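PDB 5O3M: protocatechuate decarboxylase from Klebsiella pneumoniae, which decarboxylates 3,4-dihydroxybenzoic acid and, as a UbiD-family enzyme dependent on prenylated flavin, can also carboxylate catechols at the para position. Local coordinates for residues G172-S177 against I226-G231; S177-A182 against R214-A219; K222-T227 against G287-G292; V271-K276 against K325-T330. All coordinates share one frame; numbering follows the deposited sequence.

Contact 1: G172-S177 against I226-G231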
loop_
_atom_site.group_PDB
_atom_site.type_symbol
_atom_site.label_atom_id
_atom_site.label_comp_id
_atom_site.label_asym_id
_atom_site.label_seq_id
_atom_site.Cartn_x
_atom_site.Cartn_y
_atom_site.Cartn_z
ATOM N N GLY A 172 25.071 -38.004 -11.118
ATOM C CA GLY A 172 25.532 -38.467 -12.411
ATOM C C GLY A 172 26.029 -37.359 -13.318
ATOM O O GLY A 172 25.260 -36.474 -13.716
ATOM N N LEU A 173 27.315 -37.393 -13.657
ATOM C CA LEU A 173 27.909 -36.393 -14.542
ATOM C C LEU A 173 27.890 -36.930 -15.973
ATOM O O LEU A 173 28.627 -37.865 -16.316
ATOM C CB LEU A 173 29.322 -36.039 -14.095
ATOM C CG LEU A 173 29.976 -34.896 -14.870
ATOM C CD1 LEU A 173 29.684 -33.522 -14.206
ATOM C CD2 LEU A 173 31.474 -35.143 -14.986
ATOM N N ALA A 174 27.045 -36.335 -16.805
ATOM C CA ALA A 174 26.887 -36.764 -18.186
ATOM C C ALA A 174 27.916 -36.071 -19.068
ATOM O O ALA A 174 28.104 -34.853 -18.974
ATOM C CB ALA A 174 25.472 -36.463 -18.685
ATOM N N LEU A 175 28.591 -36.858 -19.904
ATOM C CA LEU A 175 29.359 -36.356 -21.034
ATOM C C LEU A 175 28.626 -36.717 -22.319
ATOM O O LEU A 175 28.075 -37.815 -22.439
ATOM C CB LEU A 175 30.774 -36.937 -21.058
ATOM C CG LEU A 175 31.794 -36.134 -20.254
ATOM C CD1 LEU A 175 31.341 -35.956 -18.818
ATOM C CD2 LEU A 175 33.144 -36.809 -20.314
ATOM N N ALA A 176 28.609 -35.788 -23.270
ATOM C CA ALA A 176 27.888 -35.992 -24.521
ATOM C C ALA A 176 28.380 -34.981 -25.549
ATOM O O ALA A 176 28.953 -33.944 -25.204
ATOM C CB ALA A 176 26.374 -35.869 -24.325
ATOM N N SER A 177 28.132 -35.302 -26.820
ATOM C CA SER A 177 28.561 -34.510 -27.965
ATOM C C SER A 177 27.409 -34.369 -28.953
ATOM O O SER A 177 26.494 -35.195 -28.997
ATOM C CB SER A 177 29.764 -35.151 -28.693
ATOM O OG SER A 177 30.777 -35.566 -27.795
ATOM N N ILE A 226 26.129 -41.515 -24.672
ATOM C CA ILE A 226 26.315 -40.732 -23.462
ATOM C C ILE A 226 27.090 -41.590 -22.473
ATOM O O ILE A 226 27.055 -42.824 -22.540
ATOM C CB ILE A 226 24.932 -40.293 -22.914
ATOM C CG1 ILE A 226 25.053 -39.452 -21.649
ATOM C CG2 ILE A 226 24.054 -41.499 -22.659
ATOM C CD1 ILE A 226 23.717 -38.919 -21.195
ATOM N N THR A 227 27.837 -40.940 -21.586
ATOM C CA THR A 227 28.367 -41.604 -20.400
ATOM C C THR A 227 27.923 -40.839 -19.162
ATOM O O THR A 227 27.829 -39.602 -19.178
ATOM C CB THR A 227 29.914 -41.729 -20.408
ATOM O OG1 THR A 227 30.519 -40.430 -20.524
ATOM C CG2 THR A 227 30.394 -42.646 -21.541
ATOM N N ILE A 228 27.638 -41.589 -18.101
ATOM C CA ILE A 228 27.220 -41.047 -16.817
ATOM C C ILE A 228 28.304 -41.423 -15.820
ATOM O O ILE A 228 28.457 -42.604 -15.484
ATOM C CB ILE A 228 25.859 -41.600 -16.375
ATOM C CG1 ILE A 228 24.811 -41.470 -17.497
ATOM C CG2 ILE A 228 25.441 -40.964 -15.068
ATOM C CD1 ILE A 228 24.406 -40.036 -17.837
ATOM N N ASN A 229 29.044 -40.431 -15.335
ATOM C CA ASN A 229 30.207 -40.657 -14.490
ATOM C C ASN A 229 29.885 -40.297 -13.041
ATOM O O ASN A 229 29.415 -39.190 -12.761
ATOM C CB ASN A 229 31.394 -39.840 -15.003
ATOM C CG ASN A 229 31.743 -40.153 -16.455
ATOM O OD1 ASN A 229 32.661 -40.920 -16.724
ATOM N ND2 ASN A 229 31.017 -39.553 -17.390
ATOM N N MET A 230 30.155 -41.219 -12.118
ATOM C CA MET A 230 29.795 -41.047 -10.717
ATOM C C MET A 230 30.961 -41.447 -9.825
ATOM O O MET A 230 31.655 -42.425 -10.109
ATOM C CB MET A 230 28.573 -41.887 -10.368
ATOM C CG MET A 230 27.416 -41.685 -11.331
ATOM S SD MET A 230 25.971 -42.635 -10.833
ATOM C CE MET A 230 26.559 -44.293 -11.156
ATOM N N GLY A 231 31.157 -40.699 -8.736
ATOM C CA GLY A 231 32.257 -40.949 -7.819
ATOM C C GLY A 231 33.488 -40.179 -8.244
ATOM O O GLY A 231 34.416 -40.755 -8.815
#

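Contact 2: S177-A182 against R214-A219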
loop_
_atom_site.group_PDB
_atom_site.type_symbol
_atom_site.label_atom_id
_atom_site.label_comp_id
_atom_site.label_asym_id
_atom_site.label_seq_id
_atom_site.Cartn_x
_atom_site.Cartn_y
_atom_site.Cartn_z
ATOM N N SER A 177 28.132 -35.302 -26.820
ATOM C CA SER A 177 28.561 -34.510 -27.965
ATOM C C SER A 177 27.409 -34.369 -28.953
ATOM O O SER A 177 26.494 -35.195 -28.997
ATOM C CB SER A 177 29.764 -35.151 -28.693
ATOM O OG SER A 177 30.777 -35.566 -27.795
ATOM N N ASP A 178 27.489 -33.327 -29.771
ATOM C CA ASP A 178 26.507 -33.115 -30.825
ATOM C C ASP A 178 26.582 -34.254 -31.844
ATOM O O ASP A 178 27.682 -34.632 -32.272
ATOM C CB ASP A 178 26.775 -31.764 -31.498
ATOM C CG ASP A 178 25.714 -31.385 -32.508
ATOM O OD1 ASP A 178 24.625 -30.943 -32.090
ATOM O OD2 ASP A 178 25.980 -31.516 -33.720
ATOM N N PRO A 179 25.441 -34.822 -32.268
ATOM C CA PRO A 179 25.503 -35.978 -33.189
ATOM C C PRO A 179 26.008 -35.628 -34.575
ATOM O O PRO A 179 26.453 -36.526 -35.296
ATOM C CB PRO A 179 24.048 -36.469 -33.240
ATOM C CG PRO A 179 23.236 -35.206 -32.997
ATOM C CD PRO A 179 24.054 -34.386 -32.011
ATOM N N VAL A 180 25.948 -34.361 -34.972
ATOM C CA VAL A 180 26.392 -33.928 -36.288
ATOM C C VAL A 180 27.775 -33.292 -36.233
ATOM O O VAL A 180 28.620 -33.565 -37.086
ATOM C CB VAL A 180 25.360 -32.956 -36.902
ATOM C CG1 VAL A 180 25.844 -32.448 -38.256
ATOM C CG2 VAL A 180 23.996 -33.630 -37.026
ATOM N N ASP A 181 28.016 -32.444 -35.237
ATOM C CA ASP A 181 29.286 -31.741 -35.066
ATOM C C ASP A 181 29.946 -32.254 -33.786
ATOM O O ASP A 181 29.650 -31.771 -32.687
ATOM C CB ASP A 181 29.069 -30.229 -35.018
ATOM C CG ASP A 181 30.371 -29.459 -34.926
ATOM O OD1 ASP A 181 31.443 -30.105 -34.885
ATOM O OD2 ASP A 181 30.330 -28.211 -34.905
ATOM N N ALA A 182 30.860 -33.218 -33.942
ATOM C CA ALA A 182 31.491 -33.887 -32.808
ATOM C C ALA A 182 32.325 -32.948 -31.948
ATOM O O ALA A 182 32.675 -33.314 -30.819
ATOM C CB ALA A 182 32.373 -35.033 -33.306
ATOM N N ARG A 214 20.542 -34.174 -27.900
ATOM C CA ARG A 214 19.575 -35.242 -27.895
ATOM C C ARG A 214 18.449 -35.076 -28.887
ATOM O O ARG A 214 18.124 -35.984 -29.599
ATOM C CB ARG A 214 18.991 -35.411 -26.516
ATOM C CG ARG A 214 18.333 -36.738 -26.305
ATOM C CD ARG A 214 17.388 -36.717 -25.142
ATOM N NE ARG A 214 16.377 -35.715 -25.300
ATOM C CZ ARG A 214 15.341 -35.835 -26.092
ATOM N NH1 ARG A 214 15.180 -36.908 -26.792
ATOM N NH2 ARG A 214 14.473 -34.872 -26.174
ATOM N N GLN A 215 17.824 -33.919 -28.876
ATOM C CA GLN A 215 16.726 -33.630 -29.798
ATOM C C GLN A 215 17.161 -33.762 -31.253
ATOM O O GLN A 215 16.419 -34.306 -32.078
ATOM C CB GLN A 215 16.178 -32.231 -29.532
ATOM C CG GLN A 215 15.325 -32.145 -28.294
ATOM C CD GLN A 215 15.126 -30.719 -27.838
ATOM O OE1 GLN A 215 15.925 -29.834 -28.153
ATOM N NE2 GLN A 215 14.058 -30.483 -27.089
ATOM N N LYS A 216 18.353 -33.255 -31.588
ATOM C CA LYS A 216 18.862 -33.363 -32.953
ATOM C C LYS A 216 19.075 -34.815 -33.346
ATOM O O LYS A 216 18.855 -35.194 -34.502
ATOM C CB LYS A 216 20.171 -32.586 -33.095
ATOM C CG LYS A 216 20.906 -32.831 -34.412
ATOM C CD LYS A 216 22.255 -32.116 -34.436
ATOM C CE LYS A 216 22.136 -30.667 -33.985
ATOM N NZ LYS A 216 23.410 -29.931 -34.195
ATOM N N ALA A 217 19.528 -35.640 -32.398
ATOM C CA ALA A 217 19.643 -37.067 -32.669
ATOM C C ALA A 217 18.265 -37.710 -32.776
ATOM O O ALA A 217 18.043 -38.585 -33.620
ATOM C CB ALA A 217 20.482 -37.741 -31.580
ATOM N N GLU A 218 17.325 -37.277 -31.935
ATOM C CA GLU A 218 15.970 -37.816 -31.995
ATOM C C GLU A 218 15.284 -37.436 -33.300
ATOM O O GLU A 218 14.582 -38.260 -33.898
ATOM C CB GLU A 218 15.159 -37.328 -30.790
ATOM C CG GLU A 218 13.713 -37.815 -30.762
ATOM C CD GLU A 218 13.110 -37.775 -29.372
ATOM O OE1 GLU A 218 13.003 -36.667 -28.787
ATOM O OE2 GLU A 218 12.762 -38.862 -28.860
ATOM N N ALA A 219 15.481 -36.194 -33.764
ATOM C CA ALA A 219 14.880 -35.774 -35.028
ATOM C C ALA A 219 15.353 -36.640 -36.184
ATOM O O ALA A 219 14.587 -36.888 -37.126
ATOM C CB ALA A 219 15.185 -34.303 -35.308
#

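Contact 3: K222-T227 against G287-G292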
loop_
_atom_site.group_PDB
_atom_site.type_symbol
_atom_site.label_atom_id
_atom_site.label_comp_id
_atom_site.label_asym_id
_atom_site.label_seq_id
_atom_site.Cartn_x
_atom_site.Cartn_y
_atom_site.Cartn_z
ATOM N N LYS A 222 17.786 -41.260 -34.358
ATOM C CA LYS A 222 19.013 -41.901 -33.919
ATOM C C LYS A 222 19.248 -41.684 -32.425
ATOM O O LYS A 222 18.865 -40.648 -31.869
ATOM C CB LYS A 222 20.228 -41.367 -34.692
ATOM C CG LYS A 222 20.180 -41.553 -36.213
ATOM C CD LYS A 222 21.576 -41.415 -36.808
ATOM C CE LYS A 222 21.546 -41.072 -38.283
ATOM N NZ LYS A 222 21.043 -42.199 -39.112
ATOM N N PRO A 223 19.891 -42.640 -31.759
ATOM C CA PRO A 223 20.259 -42.453 -30.351
ATOM C C PRO A 223 21.368 -41.419 -30.174
ATOM O O PRO A 223 22.053 -41.019 -31.116
ATOM C CB PRO A 223 20.733 -43.849 -29.924
ATOM C CG PRO A 223 21.188 -44.498 -31.204
ATOM C CD PRO A 223 20.289 -43.963 -32.279
ATOM N N LEU A 224 21.541 -40.982 -28.932
ATOM C CA LEU A 224 22.664 -40.116 -28.574
ATOM C C LEU A 224 23.539 -40.846 -27.568
ATOM O O LEU A 224 23.102 -41.090 -26.425
ATOM C CB LEU A 224 22.202 -38.776 -28.001
ATOM C CG LEU A 224 23.388 -37.815 -27.827
ATOM C CD1 LEU A 224 23.675 -37.057 -29.120
ATOM C CD2 LEU A 224 23.209 -36.854 -26.650
ATOM N N PRO A 225 24.760 -41.221 -27.943
ATOM C CA PRO A 225 25.642 -41.906 -26.995
ATOM C C PRO A 225 26.084 -40.968 -25.881
ATOM O O PRO A 225 26.393 -39.795 -26.105
ATOM C CB PRO A 225 26.822 -42.348 -27.864
ATOM C CG PRO A 225 26.861 -41.331 -28.948
ATOM C CD PRO A 225 25.425 -40.967 -29.232
ATOM N N ILE A 226 26.129 -41.515 -24.672
ATOM C CA ILE A 226 26.315 -40.732 -23.462
ATOM C C ILE A 226 27.090 -41.590 -22.473
ATOM O O ILE A 226 27.055 -42.824 -22.540
ATOM C CB ILE A 226 24.932 -40.293 -22.914
ATOM C CG1 ILE A 226 25.053 -39.452 -21.649
ATOM C CG2 ILE A 226 24.054 -41.499 -22.659
ATOM C CD1 ILE A 226 23.717 -38.919 -21.195
ATOM N N THR A 227 27.837 -40.940 -21.586
ATOM C CA THR A 227 28.367 -41.604 -20.400
ATOM C C THR A 227 27.923 -40.839 -19.162
ATOM O O THR A 227 27.829 -39.602 -19.178
ATOM C CB THR A 227 29.914 -41.729 -20.408
ATOM O OG1 THR A 227 30.519 -40.430 -20.524
ATOM C CG2 THR A 227 30.394 -42.646 -21.541
ATOM N N GLY A 287 25.755 -45.593 -22.200
ATOM C CA GLY A 287 24.505 -45.909 -22.858
ATOM C C GLY A 287 24.205 -44.938 -23.978
ATOM O O GLY A 287 25.060 -44.158 -24.402
ATOM N N GLU A 288 22.966 -45.007 -24.461
ATOM C CA GLU A 288 22.485 -44.086 -25.478
ATOM C C GLU A 288 21.067 -43.631 -25.146
ATOM O O GLU A 288 20.216 -44.443 -24.763
ATOM C CB GLU A 288 22.538 -44.731 -26.878
ATOM C CG GLU A 288 22.114 -46.186 -26.930
ATOM C CD GLU A 288 22.370 -46.822 -28.291
ATOM O OE1 GLU A 288 23.357 -46.431 -28.947
ATOM O OE2 GLU A 288 21.585 -47.705 -28.707
ATOM N N LEU A 289 20.822 -42.327 -25.281
ATOM C CA LEU A 289 19.462 -41.799 -25.151
ATOM C C LEU A 289 18.630 -42.224 -26.358
ATOM O O LEU A 289 18.947 -41.866 -27.497
ATOM C CB LEU A 289 19.487 -40.277 -25.021
ATOM C CG LEU A 289 19.959 -39.752 -23.659
ATOM C CD1 LEU A 289 20.393 -38.294 -23.730
ATOM C CD2 LEU A 289 18.868 -39.926 -22.615
ATOM N N LEU A 290 17.551 -42.992 -26.106
ATOM C CA LEU A 290 16.768 -43.623 -27.158
ATOM C C LEU A 290 15.845 -42.609 -27.835
ATOM O O LEU A 290 15.217 -41.782 -27.164
ATOM C CB LEU A 290 15.946 -44.782 -26.595
ATOM C CG LEU A 290 16.811 -45.968 -26.155
ATOM C CD1 LEU A 290 15.932 -47.061 -25.601
ATOM C CD2 LEU A 290 17.705 -46.500 -27.297
ATOM N N PRO A 291 15.758 -42.652 -29.161
ATOM C CA PRO A 291 14.873 -41.726 -29.870
ATOM C C PRO A 291 13.456 -42.274 -29.916
ATOM O O PRO A 291 13.240 -43.487 -29.997
ATOM C CB PRO A 291 15.497 -41.655 -31.268
ATOM C CG PRO A 291 16.079 -43.041 -31.460
ATOM C CD PRO A 291 16.515 -43.520 -30.083
ATOM N N GLY A 292 12.488 -41.361 -29.837
ATOM C CA GLY A 292 11.085 -41.730 -29.923
ATOM C C GLY A 292 10.606 -42.605 -28.789
ATOM O O GLY A 292 9.719 -43.440 -28.992
#

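Contact 4: V271-K276 against K325-T330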
loop_
_atom_site.group_PDB
_atom_site.type_symbol
_atom_site.label_atom_id
_atom_site.label_comp_id
_atom_site.label_asym_id
_atom_site.label_seq_id
_atom_site.Cartn_x
_atom_site.Cartn_y
_atom_site.Cartn_z
ATOM N N VAL A 271 34.113 -47.906 -23.691
ATOM C CA VAL A 271 34.377 -49.229 -24.247
ATOM C C VAL A 271 33.239 -49.674 -25.164
ATOM O O VAL A 271 33.470 -50.419 -26.117
ATOM C CB VAL A 271 34.649 -50.254 -23.129
ATOM C CG1 VAL A 271 35.765 -49.755 -22.227
ATOM C CG2 VAL A 271 33.386 -50.530 -22.323
ATOM N N SER A 272 32.013 -49.207 -24.931
ATOM C CA SER A 272 30.865 -49.642 -25.714
ATOM C C SER A 272 30.133 -48.511 -26.435
ATOM O O SER A 272 29.260 -48.792 -27.267
ATOM C CB SER A 272 29.858 -50.378 -24.818
ATOM O OG SER A 272 29.125 -49.447 -24.037
ATOM N N VAL A 273 30.431 -47.253 -26.133
ATOM C CA VAL A 273 29.793 -46.154 -26.853
ATOM C C VAL A 273 30.874 -45.181 -27.297
ATOM O O VAL A 273 31.863 -44.982 -26.575
ATOM C CB VAL A 273 28.727 -45.445 -25.999
ATOM C CG1 VAL A 273 27.562 -46.382 -25.692
ATOM C CG2 VAL A 273 29.354 -44.871 -24.721
ATOM N N PRO A 274 30.730 -44.559 -28.470
ATOM C CA PRO A 274 31.711 -43.567 -28.968
ATOM C C PRO A 274 31.617 -42.224 -28.240
ATOM O O PRO A 274 31.100 -41.222 -28.741
ATOM C CB PRO A 274 31.335 -43.447 -30.447
ATOM C CG PRO A 274 29.840 -43.685 -30.457
ATOM C CD PRO A 274 29.586 -44.725 -29.388
ATOM N N GLU A 275 32.135 -42.190 -27.013
ATOM C CA GLU A 275 32.050 -40.992 -26.188
ATOM C C GLU A 275 32.971 -41.160 -24.988
ATOM O O GLU A 275 33.206 -42.281 -24.524
ATOM C CB GLU A 275 30.605 -40.732 -25.740
ATOM C CG GLU A 275 30.428 -39.517 -24.838
ATOM C CD GLU A 275 30.780 -38.217 -25.528
ATOM O OE1 GLU A 275 31.912 -37.731 -25.320
ATOM O OE2 GLU A 275 29.927 -37.688 -26.277
ATOM N N LYS A 276 33.500 -40.039 -24.504
ATOM C CA LYS A 276 34.497 -40.070 -23.445
ATOM C C LYS A 276 33.848 -40.368 -22.096
ATOM O O LYS A 276 32.651 -40.148 -21.890
ATOM C CB LYS A 276 35.248 -38.737 -23.367
ATOM C CG LYS A 276 35.990 -38.342 -24.634
ATOM C CD LYS A 276 37.030 -39.401 -25.027
ATOM C CE LYS A 276 37.762 -39.046 -26.329
ATOM N NZ LYS A 276 36.859 -39.011 -27.510
ATOM N N LYS A 325 19.344 -46.188 -22.604
ATOM C CA LYS A 325 19.569 -47.618 -22.771
ATOM C C LYS A 325 21.039 -47.907 -22.461
ATOM O O LYS A 325 21.937 -47.377 -23.127
ATOM C CB LYS A 325 19.185 -48.055 -24.186
ATOM C CG LYS A 325 19.502 -49.509 -24.525
ATOM C CD LYS A 325 18.668 -50.497 -23.714
ATOM C CE LYS A 325 17.188 -50.391 -24.030
ATOM N NZ LYS A 325 16.450 -51.606 -23.579
ATOM N N VAL A 326 21.280 -48.725 -21.438
ATOM C CA VAL A 326 22.630 -48.975 -20.939
ATOM C C VAL A 326 23.310 -50.040 -21.795
ATOM O O VAL A 326 22.809 -51.163 -21.922
ATOM C CB VAL A 326 22.594 -49.401 -19.467
ATOM C CG1 VAL A 326 23.986 -49.803 -19.001
ATOM C CG2 VAL A 326 22.003 -48.263 -18.592
ATOM N N LYS A 327 24.461 -49.693 -22.372
ATOM C CA LYS A 327 25.276 -50.646 -23.116
ATOM C C LYS A 327 26.405 -51.243 -22.287
ATOM O O LYS A 327 26.864 -52.340 -22.598
ATOM C CB LYS A 327 25.881 -49.992 -24.366
ATOM C CG LYS A 327 24.879 -49.328 -25.306
ATOM C CD LYS A 327 24.077 -50.342 -26.114
ATOM C CE LYS A 327 24.353 -50.173 -27.604
ATOM N NZ LYS A 327 23.278 -50.741 -28.477
ATOM N N ALA A 328 26.863 -50.564 -21.239
ATOM C CA ALA A 328 27.916 -51.113 -20.395
ATOM C C ALA A 328 27.966 -50.350 -19.076
ATOM O O ALA A 328 27.547 -49.192 -18.996
ATOM C CB ALA A 328 29.279 -51.049 -21.099
ATOM N N VAL A 329 28.476 -51.014 -18.042
ATOM C CA VAL A 329 28.880 -50.358 -16.801
ATOM C C VAL A 329 30.326 -50.748 -16.538
ATOM O O VAL A 329 30.650 -51.942 -16.467
ATOM C CB VAL A 329 27.993 -50.744 -15.604
ATOM C CG1 VAL A 329 28.498 -50.040 -14.338
ATOM C CG2 VAL A 329 26.528 -50.412 -15.865
ATOM N N THR A 330 31.197 -49.755 -16.421
ATOM C CA THR A 330 32.567 -49.987 -15.999
ATOM C C THR A 330 32.756 -49.374 -14.617
ATOM O O THR A 330 32.035 -48.448 -14.227
ATOM C CB THR A 330 33.579 -49.408 -17.005
ATOM O OG1 THR A 330 33.679 -47.988 -16.846
ATOM C CG2 THR A 330 33.155 -49.719 -18.436
#

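Contact 1: G172-S177 against I226-G231
Asn229 turns its CG anti to its own carbonyl carbon (chi1 -57°), and this swings its amide round so that ND2 faces Leu173 O of the neighbouring strand. Thr227 holds OG1 between its backbone N and carbonyl carbon (chi1 58°), which sets the hydroxyl against CB of Leu175. Asn229 ND2 then donates to Leu173 O at 3.1 Å, with the acceptor almost in the amide plane. Leu173 O is gripped twice, because Asn229 N also donates to it at 2.8 Å, from above the carbonyl plane. The amide nitrogen gives a second bond to Thr227 OG1 at 3.3 Å. The Leu175 and Asn229 side chains cross at about a right angle, with Leu175 CD1 against ND2. On the other face, the CD1 atoms of Ile226 and Ile228 both reach Ala174 CB, the latter at 3.8 Å. Ile228 CG2 lies over Gly172 CA at 3.6 Å. Leu173-Asn229 and Leu175-Thr227 are antiparallel hydrogen-bonded pairs, with non-hydrogen-bonded Ala174-Ile228 between them. In this antiparallel sheet of the Rift-related domain, strand 185-196 continues beyond 172-177, and strand 283-289 beyond 226-230. Lys276 O and Ile278 N bind Thr227 OG1 and Asn229 OD1, while Met202 of strand 199-202 packs on the Ala174 face.

Contact 2: S177-A182 against R214-A219
Lys216 reaches from helix 209-219 across Pro179 to the carboxylate of Asp178. Its CB lies 4.0 Å from Pro179 CG. CG comes closer to the same ring carbon and also approaches Val180 CG2. CD touches both residues, 3.5 Å from Pro179 CG and 3.5 Å from Val180 CG2; the valine contact is tight for two carbons. The chain bends about the CG-CD bond (chi3 -48°), which turns CE and NZ toward the aspartate. CE passes 3.1 Å from Asp178 OD1. The chain ends in a salt bridge, with Lys216 NZ 2.6 Å from Asp178 OD1, and OD1 receives it on its syn lone pair. A weak second bond runs from NZ to Asp178 OD2.

The lysine and aspartate side chains meet at about a right angle. The carboxylate is also held from its own loop. Asp181 N donates to Asp178 OD2 at 2.7 Å on the anti lone pair, and Val180 N meets the same oxygen from above the carboxylate plane. These bonds fix the carboxylate for the lysine, and the positive NZ would probably help to keep it ionised. Away from the ion pair, Ala217 CB touches the Pro179 ring at CG, 4.0 Å away. Phe213 and Leu224 extend this apolar patch.

The two backbone bonds to Asp178 OD2 make an Asx turn within a wider Asx motif. Here it shapes the connection between strands 168-177 and 185-196, and the salt bridge ties that connection to the helix.

Contact 3: K222-T227 against G287-G292
Strands 224-227 and 287-289 run antiparallel with a marked twist, 131° between their directions, and pair Leu224 with Leu289 and Ile226 with Gly287 through two hydrogen bonds each. Leu289 N donates to Leu224 O at 2.8 Å, and Ile226 N to Gly287 O at 2.9 Å. Between these pairs, Pro225 faces Glu288 at a non-hydrogen-bonded position, where the proline has no N-H to offer. Glu288 places CG between its backbone N and carbonyl carbon (chi1 41°). From there its extended chain runs alongside the Pro223 ring, pointing the same way. Glu288 CB touches Pro223 CB at 3.6 Å, and OE1 lies 3.7 Å from Pro223 CG. Glu288 OE2 has a long, weak ion pair with Lys327.

The pairing belongs to the antiparallel sheet of the Rift-related domain, with strand 283-289 lying between 224-230 and 323-331. Leu224, Ile226 and Leu289 line the face toward helix 209-219. Leu224 CB meets Leu289 CB at 4.3 Å, and Ile226 CD1 meets Leu289 CD1 at 4.2 Å. The CG2 branch of Ile226 rests on Gly287 O at 3.3 Å. Further along, the Pro291 ring packs on the backbone of Lys222 and Pro223, with its CB 3.6 Å from Lys222 O.

Contact 4: V271-K276 against K325-T330
Apolar contacts hold both ends of this packing. Val271 and Thr330 reach toward each other tip to tip, their CG2 methyls 4.0 Å apart. Val271 CG2 also lies near Ala328 CB, at 4.3 Å. At the other end Val273 CG1 meets Lys327 CG at 4.0 Å. The lysine chain turns at chi2 (-74°) and again at chi3, which carries its outer end away from the loop. Its NZ goes on to a long, weak ion pair with Glu288.

In the middle a hydroxyl oxygen lies against two carbons. Ser272 OG sits between its backbone N and carbonyl carbon (chi1 77°), which points it at the strand. There it touches Lys327 CB and Ala328 CB, each at 3.3 Å. Both of these neighbours in sequence turn CB toward the loop because a classic beta bulge opposite Glu286 breaks the alternation of the strand.

Polar ties from the loop to the sheet come from beside the contact. The carboxylate of Glu286, on strand 283-289, accepts from the backbone N of Val271 and of Ser272. On the strand side, Thr330 OG1 is satisfied by Cys137 O.

Loop and strand thus meet through van der Waals contact alone, while the polar bonds of the loop go to residues outside the strand, Glu286 among them.

In the fold
From the N terminus, strand 168-177 comes first. Contact 1 closes a loop of 48 residues back onto it from strand 224-230. Contact 2 lies within that loop and shares Ser177 with contact 1; it pins the turn after the strand to helix 209-219. The chain then enters 222-227, which opens contact 3 and supplies Ile226 and Thr227 to both contacts 1 and 3. Contact 3 closes at 287-292. Contact 4 starts before that closure, at 271-276, and ends at 325-330, so contacts 3 and 4 cross. Contacts 1 and 3 join neighbouring strands of one sheet, contact 2 adds the helix, and contact 4 adds a covering loop. Glu275 and Lys276 bond back to Ser177 and Thr227.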